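Local coordinates for protein Cys-Gly metallodipeptidase DUG1 (Saccharomyces cerevisiae, PDB 4G1P) that cleaves the dipeptide Cys-Gly as a metal-dependent peptidase and serves as the catalytic component of the complex that degrades glutathione, at residues Q250-L255 and G343-R348; E243-L248 and H322-A327; S360-H365 and C379-I384. One frame throughout, in Å; residues are numbered along the deposited sequence.

Interaction 1 of 3, residues Q250-L255 and G343-R348; sequences QVLGSL and GKFSIR. With CYS (cysteine), chain E.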
loop_
_atom_site.group_PDB
_atom_site.type_symbol
_atom_site.label_atom_id
_atom_site.label_comp_id
_atom_site.label_asym_id
_atom_site.label_seq_id
_atom_site.Cartn_x
_atom_site.Cartn_y
_atom_site.Cartn_z
ATOM N N GLN A 250 9.936 5.472 13.074
ATOM C CA GLN A 250 10.374 6.350 14.132
ATOM C C GLN A 250 10.032 7.814 13.847
ATOM O O GLN A 250 9.516 8.511 14.712
ATOM C CB GLN A 250 11.858 6.119 14.427
ATOM C CG GLN A 250 12.045 4.954 15.387
ATOM C CD GLN A 250 13.355 4.216 15.218
ATOM O OE1 GLN A 250 14.254 4.659 14.502
ATOM N NE2 GLN A 250 13.470 3.068 15.886
ATOM N N VAL A 251 10.290 8.274 12.633
ATOM C CA VAL A 251 10.002 9.657 12.301
ATOM C C VAL A 251 8.502 9.919 12.364
ATOM O O VAL A 251 8.050 10.871 12.997
ATOM C CB VAL A 251 10.570 10.040 10.923
ATOM C CG1 VAL A 251 10.015 11.373 10.469
ATOM C CG2 VAL A 251 12.089 10.106 10.981
ATOM N N LEU A 252 7.738 9.048 11.721
ATOM C CA LEU A 252 6.289 9.173 11.666
ATOM C C LEU A 252 5.695 9.048 13.053
ATOM O O LEU A 252 4.726 9.719 13.388
ATOM C CB LEU A 252 5.712 8.076 10.778
ATOM C CG LEU A 252 5.011 8.463 9.483
ATOM C CD1 LEU A 252 5.469 9.830 8.990
ATOM C CD2 LEU A 252 5.247 7.385 8.437
ATOM N N GLY A 253 6.294 8.183 13.863
ATOM C CA GLY A 253 5.773 7.892 15.182
ATOM C C GLY A 253 6.094 8.976 16.191
ATOM O O GLY A 253 5.830 8.822 17.376
ATOM N N SER A 254 6.651 10.083 15.721
ATOM C CA SER A 254 7.098 11.138 16.607
ATOM C C SER A 254 6.277 12.386 16.368
ATOM O O SER A 254 6.575 13.444 16.923
ATOM C CB SER A 254 8.568 11.456 16.343
ATOM O OG SER A 254 8.701 12.227 15.157
ATOM N N LEU A 255 5.249 12.265 15.534
ATOM C CA LEU A 255 4.491 13.435 15.102
ATOM C C LEU A 255 3.293 13.746 16.000
ATOM O O LEU A 255 2.862 14.891 16.094
ATOM C CB LEU A 255 4.017 13.258 13.658
ATOM C CG LEU A 255 5.064 13.120 12.549
ATOM C CD1 LEU A 255 4.386 12.882 11.208
ATOM C CD2 LEU A 255 5.934 14.358 12.479
ATOM N N GLY A 343 6.061 8.455 3.722
ATOM C CA GLY A 343 5.076 8.475 4.789
ATOM C C GLY A 343 4.084 9.613 4.587
ATOM O O GLY A 343 4.486 10.762 4.394
ATOM N N LYS A 344 2.794 9.289 4.623
ATOM C CA LYS A 344 1.749 10.277 4.365
ATOM C C LYS A 344 1.084 10.760 5.659
ATOM O O LYS A 344 0.614 9.962 6.472
ATOM C CB LYS A 344 0.701 9.695 3.410
ATOM C CG LYS A 344 1.285 9.120 2.115
ATOM C CD LYS A 344 1.917 10.210 1.271
ATOM C CE LYS A 344 2.553 9.668 0.013
ATOM N NZ LYS A 344 1.585 8.957 -0.831
ATOM N N PHE A 345 1.063 12.071 5.856
ATOM C CA PHE A 345 0.383 12.660 7.017
ATOM C C PHE A 345 -0.058 14.112 6.761
ATOM O O PHE A 345 0.600 14.879 6.048
ATOM C CB PHE A 345 1.264 12.580 8.274
ATOM C CG PHE A 345 2.481 13.457 8.216
ATOM C CD1 PHE A 345 3.609 13.055 7.528
ATOM C CD2 PHE A 345 2.498 14.683 8.849
ATOM C CE1 PHE A 345 4.731 13.858 7.477
ATOM C CE2 PHE A 345 3.617 15.496 8.794
ATOM C CZ PHE A 345 4.735 15.080 8.111
ATOM N N SER A 346 -1.181 14.490 7.342
ATOM C CA SER A 346 -1.661 15.858 7.175
ATOM C C SER A 346 -2.016 16.537 8.498
ATOM O O SER A 346 -2.307 15.878 9.513
ATOM C CB SER A 346 -2.844 15.897 6.215
ATOM O OG SER A 346 -3.852 15.018 6.657
ATOM N N ILE A 347 -1.967 17.864 8.479
ATOM C CA ILE A 347 -2.356 18.654 9.630
ATOM C C ILE A 347 -3.548 19.540 9.282
ATOM O O ILE A 347 -3.546 20.253 8.270
ATOM C CB ILE A 347 -1.193 19.512 10.140
ATOM C CG1 ILE A 347 0.010 18.617 10.507
ATOM C CG2 ILE A 347 -1.642 20.332 11.330
ATOM C CD1 ILE A 347 1.279 19.374 10.913
ATOM N N ARG A 348 -4.583 19.466 10.108
ATOM C CA ARG A 348 -5.719 20.365 9.974
ATOM C C ARG A 348 -5.392 21.677 10.663
ATOM O O ARG A 348 -5.147 21.712 11.863
ATOM C CB ARG A 348 -6.974 19.736 10.575
ATOM C CG ARG A 348 -7.450 18.479 9.837
ATOM C CD ARG A 348 -8.014 18.787 8.459
ATOM N NE ARG A 348 -8.227 17.564 7.698
ATOM C CZ ARG A 348 -8.822 17.494 6.506
ATOM N NH1 ARG A 348 -9.322 18.582 5.919
ATOM N NH2 ARG A 348 -8.938 16.310 5.908
HETATM N N CYS E . -10.836 16.604 0.937
HETATM C CA CYS E . -9.568 16.852 1.595
HETATM C C CYS E . -9.824 17.124 3.080
HETATM O O CYS E . -10.607 18.004 3.436
HETATM C CB CYS E . -8.821 18.003 0.919
HETATM S SG CYS E . -7.233 18.349 1.612
#

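Interaction 2 of 3, residues E243-L248 and H322-A327; sequences EPMIDL and HGVEGA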
loop_
_atom_site.group_PDB
_atom_site.type_symbol
_atom_site.label_atom_id
_atom_site.label_comp_id
_atom_site.label_asym_id
_atom_site.label_seq_id
_atom_site.Cartn_x
_atom_site.Cartn_y
_atom_site.Cartn_z
ATOM N N GLU A 243 17.395 0.145 7.099
ATOM C CA GLU A 243 16.088 0.059 6.452
ATOM C C GLU A 243 15.281 1.365 6.542
ATOM O O GLU A 243 14.941 1.826 7.637
ATOM C CB GLU A 243 15.285 -1.109 7.023
ATOM C CG GLU A 243 16.064 -2.417 7.058
ATOM C CD GLU A 243 15.216 -3.631 7.440
ATOM O OE1 GLU A 243 13.967 -3.528 7.504
ATOM O OE2 GLU A 243 15.803 -4.703 7.686
ATOM N N PRO A 244 14.982 1.971 5.382
ATOM C CA PRO A 244 14.107 3.143 5.313
ATOM C C PRO A 244 12.808 2.955 6.104
ATOM O O PRO A 244 12.414 3.860 6.832
ATOM C CB PRO A 244 13.826 3.263 3.820
ATOM C CG PRO A 244 15.069 2.765 3.190
ATOM C CD PRO A 244 15.553 1.638 4.067
ATOM N N MET A 245 12.175 1.792 5.992
ATOM C CA MET A 245 10.967 1.530 6.766
ATOM C C MET A 245 11.159 1.653 8.281
ATOM O O MET A 245 10.247 2.082 8.992
ATOM C CB MET A 245 10.352 0.171 6.413
ATOM C CG MET A 245 9.399 0.219 5.224
ATOM S SD MET A 245 8.013 1.390 5.384
ATOM C CE MET A 245 6.990 0.549 6.590
ATOM N N ILE A 246 12.336 1.282 8.771
ATOM C CA ILE A 246 12.586 1.314 10.203
ATOM C C ILE A 246 12.740 2.764 10.683
ATOM O O ILE A 246 12.129 3.179 11.674
ATOM C CB ILE A 246 13.792 0.446 10.569
ATOM C CG1 ILE A 246 13.449 -1.026 10.338
ATOM C CG2 ILE A 246 14.191 0.659 12.009
ATOM C CD1 ILE A 246 14.630 -1.983 10.486
ATOM N N ASP A 247 13.538 3.540 9.962
ATOM C CA ASP A 247 13.644 4.962 10.259
ATOM C C ASP A 247 12.263 5.612 10.222
ATOM O O ASP A 247 11.890 6.366 11.131
ATOM C CB ASP A 247 14.580 5.649 9.268
ATOM C CG ASP A 247 15.969 5.026 9.256
ATOM O OD1 ASP A 247 16.296 4.332 10.238
ATOM O OD2 ASP A 247 16.721 5.229 8.274
ATOM N N LEU A 248 11.500 5.280 9.185
ATOM C CA LEU A 248 10.206 5.904 8.935
ATOM C C LEU A 248 9.192 5.685 10.051
ATOM O O LEU A 248 8.421 6.586 10.361
ATOM C CB LEU A 248 9.621 5.441 7.600
ATOM C CG LEU A 248 8.335 6.184 7.226
ATOM C CD1 LEU A 248 8.670 7.624 6.869
ATOM C CD2 LEU A 248 7.527 5.489 6.116
ATOM N N HIS A 322 -1.833 8.739 7.313
ATOM C CA HIS A 322 -2.640 8.109 6.279
ATOM C C HIS A 322 -2.144 6.780 5.736
ATOM O O HIS A 322 -2.939 5.948 5.312
ATOM C CB HIS A 322 -2.812 9.085 5.136
ATOM C CG HIS A 322 -3.318 10.411 5.583
ATOM N ND1 HIS A 322 -4.579 10.580 6.111
ATOM C CD2 HIS A 322 -2.722 11.625 5.627
ATOM C CE1 HIS A 322 -4.749 11.847 6.432
ATOM N NE2 HIS A 322 -3.637 12.502 6.151
ATOM N N GLY A 323 -0.838 6.572 5.725
ATOM C CA GLY A 323 -0.316 5.363 5.124
ATOM C C GLY A 323 1.051 5.566 4.522
ATOM O O GLY A 323 1.593 6.682 4.515
ATOM N N VAL A 324 1.610 4.475 4.016
ATOM C CA VAL A 324 2.952 4.478 3.466
ATOM C C VAL A 324 2.919 4.107 1.995
ATOM O O VAL A 324 2.262 3.140 1.611
ATOM C CB VAL A 324 3.864 3.477 4.207
ATOM C CG1 VAL A 324 5.249 3.535 3.647
ATOM C CG2 VAL A 324 3.902 3.790 5.666
ATOM N N GLU A 325 3.619 4.887 1.179
ATOM C CA GLU A 325 3.804 4.570 -0.228
ATOM C C GLU A 325 5.207 3.989 -0.488
ATOM O O GLU A 325 6.206 4.514 0.010
ATOM C CB GLU A 325 3.596 5.835 -1.064
ATOM C CG GLU A 325 3.909 5.695 -2.548
ATOM C CD GLU A 325 3.982 7.048 -3.248
ATOM O OE1 GLU A 325 3.409 8.020 -2.711
ATOM O OE2 GLU A 325 4.614 7.148 -4.325
ATOM N N GLY A 326 5.284 2.906 -1.260
ATOM C CA GLY A 326 6.571 2.386 -1.709
ATOM C C GLY A 326 7.015 1.118 -0.999
ATOM O O GLY A 326 8.108 0.598 -1.251
ATOM N N ALA A 327 6.172 0.624 -0.101
ATOM C CA ALA A 327 6.483 -0.589 0.640
ATOM C C ALA A 327 5.524 -1.705 0.265
ATOM O O ALA A 327 4.926 -1.695 -0.818
ATOM C CB ALA A 327 6.448 -0.332 2.134
#

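Interaction 3 of 3, residues S360-H365 and C379-I384; sequences SLVQKH and CRTELI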
loop_
_atom_site.group_PDB
_atom_site.type_symbol
_atom_site.label_atom_id
_atom_site.label_comp_id
_atom_site.label_asym_id
_atom_site.label_seq_id
_atom_site.Cartn_x
_atom_site.Cartn_y
_atom_site.Cartn_z
ATOM N N SER A 360 7.734 24.842 7.924
ATOM C CA SER A 360 9.077 24.905 8.459
ATOM C C SER A 360 9.152 24.096 9.732
ATOM O O SER A 360 10.091 23.318 9.926
ATOM C CB SER A 360 9.486 26.341 8.740
ATOM O OG SER A 360 9.683 27.039 7.527
ATOM N N LEU A 361 8.162 24.265 10.599
ATOM C CA LEU A 361 8.192 23.572 11.877
ATOM C C LEU A 361 8.179 22.074 11.648
ATOM O O LEU A 361 8.851 21.329 12.353
ATOM C CB LEU A 361 7.010 23.979 12.741
ATOM C CG LEU A 361 7.058 25.415 13.255
ATOM C CD1 LEU A 361 5.687 25.822 13.825
ATOM C CD2 LEU A 361 8.178 25.590 14.291
ATOM N N VAL A 362 7.412 21.652 10.645
ATOM C CA VAL A 362 7.231 20.245 10.337
ATOM C C VAL A 362 8.535 19.656 9.801
ATOM O O VAL A 362 8.953 18.581 10.219
ATOM C CB VAL A 362 6.082 20.044 9.339
ATOM C CG1 VAL A 362 6.153 18.666 8.707
ATOM C CG2 VAL A 362 4.743 20.237 10.036
ATOM N N GLN A 363 9.178 20.379 8.894
ATOM C CA GLN A 363 10.472 19.989 8.367
ATOM C C GLN A 363 11.552 19.955 9.445
ATOM O O GLN A 363 12.339 19.002 9.540
ATOM C CB GLN A 363 10.883 20.955 7.266
ATOM C CG GLN A 363 10.170 20.718 5.963
ATOM C CD GLN A 363 10.354 21.858 4.996
ATOM O OE1 GLN A 363 10.787 22.940 5.384
ATOM N NE2 GLN A 363 10.034 21.625 3.728
ATOM N N LYS A 364 11.594 21.008 10.246
ATOM C CA LYS A 364 12.550 21.078 11.340
ATOM C C LYS A 364 12.415 19.857 12.243
ATOM O O LYS A 364 13.407 19.234 12.605
ATOM C CB LYS A 364 12.377 22.387 12.122
ATOM C CG LYS A 364 13.211 22.510 13.393
ATOM C CD LYS A 364 13.188 23.950 13.930
ATOM C CE LYS A 364 13.419 24.011 15.445
ATOM N NZ LYS A 364 14.810 24.398 15.845
ATOM N N HIS A 365 11.180 19.498 12.573
ATOM C CA HIS A 365 10.919 18.379 13.469
ATOM C C HIS A 365 11.349 17.057 12.841
ATOM O O HIS A 365 12.006 16.229 13.480
ATOM C CB HIS A 365 9.435 18.333 13.817
ATOM C CG HIS A 365 9.022 17.100 14.552
ATOM N ND1 HIS A 365 8.812 17.081 15.912
ATOM C CD2 HIS A 365 8.763 15.845 14.114
ATOM C CE1 HIS A 365 8.446 15.867 16.283
ATOM N NE2 HIS A 365 8.410 15.096 15.210
ATOM N N CYS A 379 16.824 11.459 3.775
ATOM C CA CYS A 379 15.498 11.817 4.271
ATOM C C CYS A 379 15.171 13.278 4.056
ATOM O O CYS A 379 16.031 14.158 4.165
ATOM C CB CYS A 379 15.332 11.474 5.760
ATOM S SG CYS A 379 13.643 11.807 6.431
ATOM N N ARG A 380 13.905 13.525 3.760
ATOM C CA ARG A 380 13.400 14.871 3.615
ATOM C C ARG A 380 11.878 14.845 3.614
ATOM O O ARG A 380 11.255 13.844 3.228
ATOM C CB ARG A 380 13.924 15.508 2.337
ATOM C CG ARG A 380 13.305 14.989 1.092
ATOM C CD ARG A 380 13.961 15.611 -0.102
ATOM N NE ARG A 380 13.460 15.030 -1.338
ATOM C CZ ARG A 380 12.319 15.392 -1.917
ATOM N NH1 ARG A 380 11.560 16.332 -1.355
ATOM N NH2 ARG A 380 11.931 14.815 -3.051
ATOM N N THR A 381 11.283 15.946 4.061
ATOM C CA THR A 381 9.845 16.039 4.173
ATOM C C THR A 381 9.329 17.171 3.307
ATOM O O THR A 381 9.832 18.292 3.361
ATOM C CB THR A 381 9.422 16.212 5.639
ATOM O OG1 THR A 381 9.635 14.975 6.324
ATOM C CG2 THR A 381 7.948 16.582 5.762
ATOM N N GLU A 382 8.335 16.877 2.483
ATOM C CA GLU A 382 7.831 17.898 1.591
ATOM C C GLU A 382 6.317 18.044 1.630
ATOM O O GLU A 382 5.584 17.127 2.003
ATOM C CB GLU A 382 8.344 17.674 0.173
ATOM C CG GLU A 382 7.560 16.692 -0.650
ATOM C CD GLU A 382 8.303 16.322 -1.922
ATOM O OE1 GLU A 382 9.488 16.698 -2.032
ATOM O OE2 GLU A 382 7.710 15.664 -2.804
ATOM N N LEU A 383 5.863 19.234 1.268
ATOM C CA LEU A 383 4.456 19.549 1.295
ATOM C C LEU A 383 3.852 19.065 -0.015
ATOM O O LEU A 383 4.410 19.296 -1.082
ATOM C CB LEU A 383 4.286 21.064 1.468
ATOM C CG LEU A 383 2.889 21.684 1.338
ATOM C CD1 LEU A 383 2.061 21.394 2.560
ATOM C CD2 LEU A 383 2.987 23.178 1.085
ATOM N N ILE A 384 2.724 18.374 0.058
ATOM C CA ILE A 384 2.058 17.963 -1.170
ATOM C C ILE A 384 1.019 18.993 -1.604
ATOM O O ILE A 384 0.987 19.390 -2.764
ATOM C CB ILE A 384 1.392 16.595 -1.048
ATOM C CG1 ILE A 384 2.445 15.527 -0.725
ATOM C CG2 ILE A 384 0.628 16.299 -2.330
ATOM C CD1 ILE A 384 1.886 14.152 -0.403
#

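Interaction 1 of 3, residues Q250-L255 and G343-R348
Leu255 and Leu252 pack on Phe345 in the lid domain, where a ferredoxin-like fold packs helix 244-252 against strand 340-349. The main contact is a CH-pi interaction. Leu255 CD1 sits almost exactly over the middle of the Phe345 ring, 3.4 Å from its centroid and 8° off the ring normal. The ring is put there by its first torsion, which places CG between the backbone N and the carbonyl carbon (chi1 68°). Leu252 supplies a second apolar touch, with its CD1 4.0 Å from Phe345 CD1. Its other methyl, CD2, lies 3.8 Å from Gly343 CA, an approach made easy by the missing side chain there. An alanine in place of Phe345 is likely to leave Leu255 CD1 without its aromatic platform and open a gap beneath the helix end. The chain turns just after the helix, where Val251 O accepts bonds from both Ser254 N and Ser254 OG. At the far end of the strand the contact gives way to the substrate pocket. There Arg348 also bonds Ser234 of the second subunit. Its NH1 donates a nearly straight bond (168°) to the bound cysteine, 2.9 Å from that ligand's O.

Interaction 2 of 3, residues E243-L248 and H322-A327
Val324 pushes its methyl groups toward the surface of helix 244-252 formed by Met245 and Leu248. These two residues are one helical turn apart, so their side chains leave the helix toward the strand and make a shallow hollow between them. Val324 CG1 points into it, 3.9 Å from both Met245 SD and Leu248 CD2. The leucine and the valine meet tip to tip: Leu248 CD2 also lies 4.0 Å from Val324 CG2, so a single methyl faces both branches of the valine. Leu248 reaches this far because its CG stands anti to the backbone N (chi1 -174°). The Met245 chain is different. It bends at chi2 (-56°) and again at chi3 (-73°), which makes the sulfur, and not the terminal CE, its nearest atom to the strand. Beyond Val324 the chain turns at Gly326, and Ala327 brings a smaller bump back to the helix. Its CB is 4.0 Å from Met245 SD, so the sulfur is the bump that fits between the valine and the alanine. The contact is wholly apolar. Val341 of the neighbouring strand 340-349 touches both Met245 and Leu248 and continues the apolar floor, while Pro338 packs on Met245 and Ala327. Glu243, right before the helix, hydrogen-bonds Ser320 OG and the backbone N of Ile321 of the second subunit. Helix 244-252 and strand 318-325 belong to the first beta-alpha-beta unit of the ferredoxin-like lid domain, and this is the helix-on-sheet packing of that fold.

Interaction 3 of 3, residues S360-H365 and C379-I384
Thr381 meets residues 360-365 at two points, through its methyl and through its backbone carbonyl. The methyl, CG2, lies 4.0 Å from Val362 CG1, and the two side chains cross at about a right angle. The carbonyl is approached by Gln363, whose NE2 donates a weak hydrogen bond to Thr381 O, 3.4 Å long with an N-H...O angle of 152°. The aliphatic part of the glutamine lies close too: Gln363 CG is 3.6 Å from Thr381 O. The side chain therefore lies against the strand with its CG as well as its amide. Gln363 CG is anti to the carbonyl carbon (chi1 -77°), and the chain runs extended from there, which carries the amide across to the strand. Val362 is buried, whereas Gln363 sits at the partly exposed border of the contact. The first shell thus has an apolar inner part and a polar outer part.

Outward from there, the threonine hydroxyl is held by the sheet. Thr381 OG1 forms a hydrogen bond with Thr223 OG1 on the adjoining strand 210-226, which leaves CG2 to face the helix. Cys366, further along the same helix, also packs on Thr381. Val362 is wedged further by Phe345 and Ile347 of strand 340-349. The backbones of Arg380, Glu382 and Ile384 bond to strand 210-226 and fix the strand in the sheet. Strand 340-349, helix 355-371 and strand 378-391 follow one another in the chain, and the two strands run parallel on either side of strand 210-226. This contact joins the helix to the last strand of that beta-alpha-beta crossover, the second one of the ferredoxin-like lid domain.

Overall arrangement
The three contacts pack two helices on the sheet of the lid domain. Interactions 1 and 2 share helix 244-252 and reach the neighbouring strands 340-349 and 318-325; their centres are 11 Å apart and their segments alternate along the chain. The Lys344-Glu325 salt bridge and the Ser346-His322 bond tie them together. Interaction 3 comes later in the chain, on helix 355-371 and strand 378-391. Its centre is 10 Å from that of interaction 1, with Ser254 bonded to His365 between them, and 16 Å from that of interaction 2, which it does not touch. Interactions 1 and 2 also border the second subunit, so this packed core adjoins the homodimer interface.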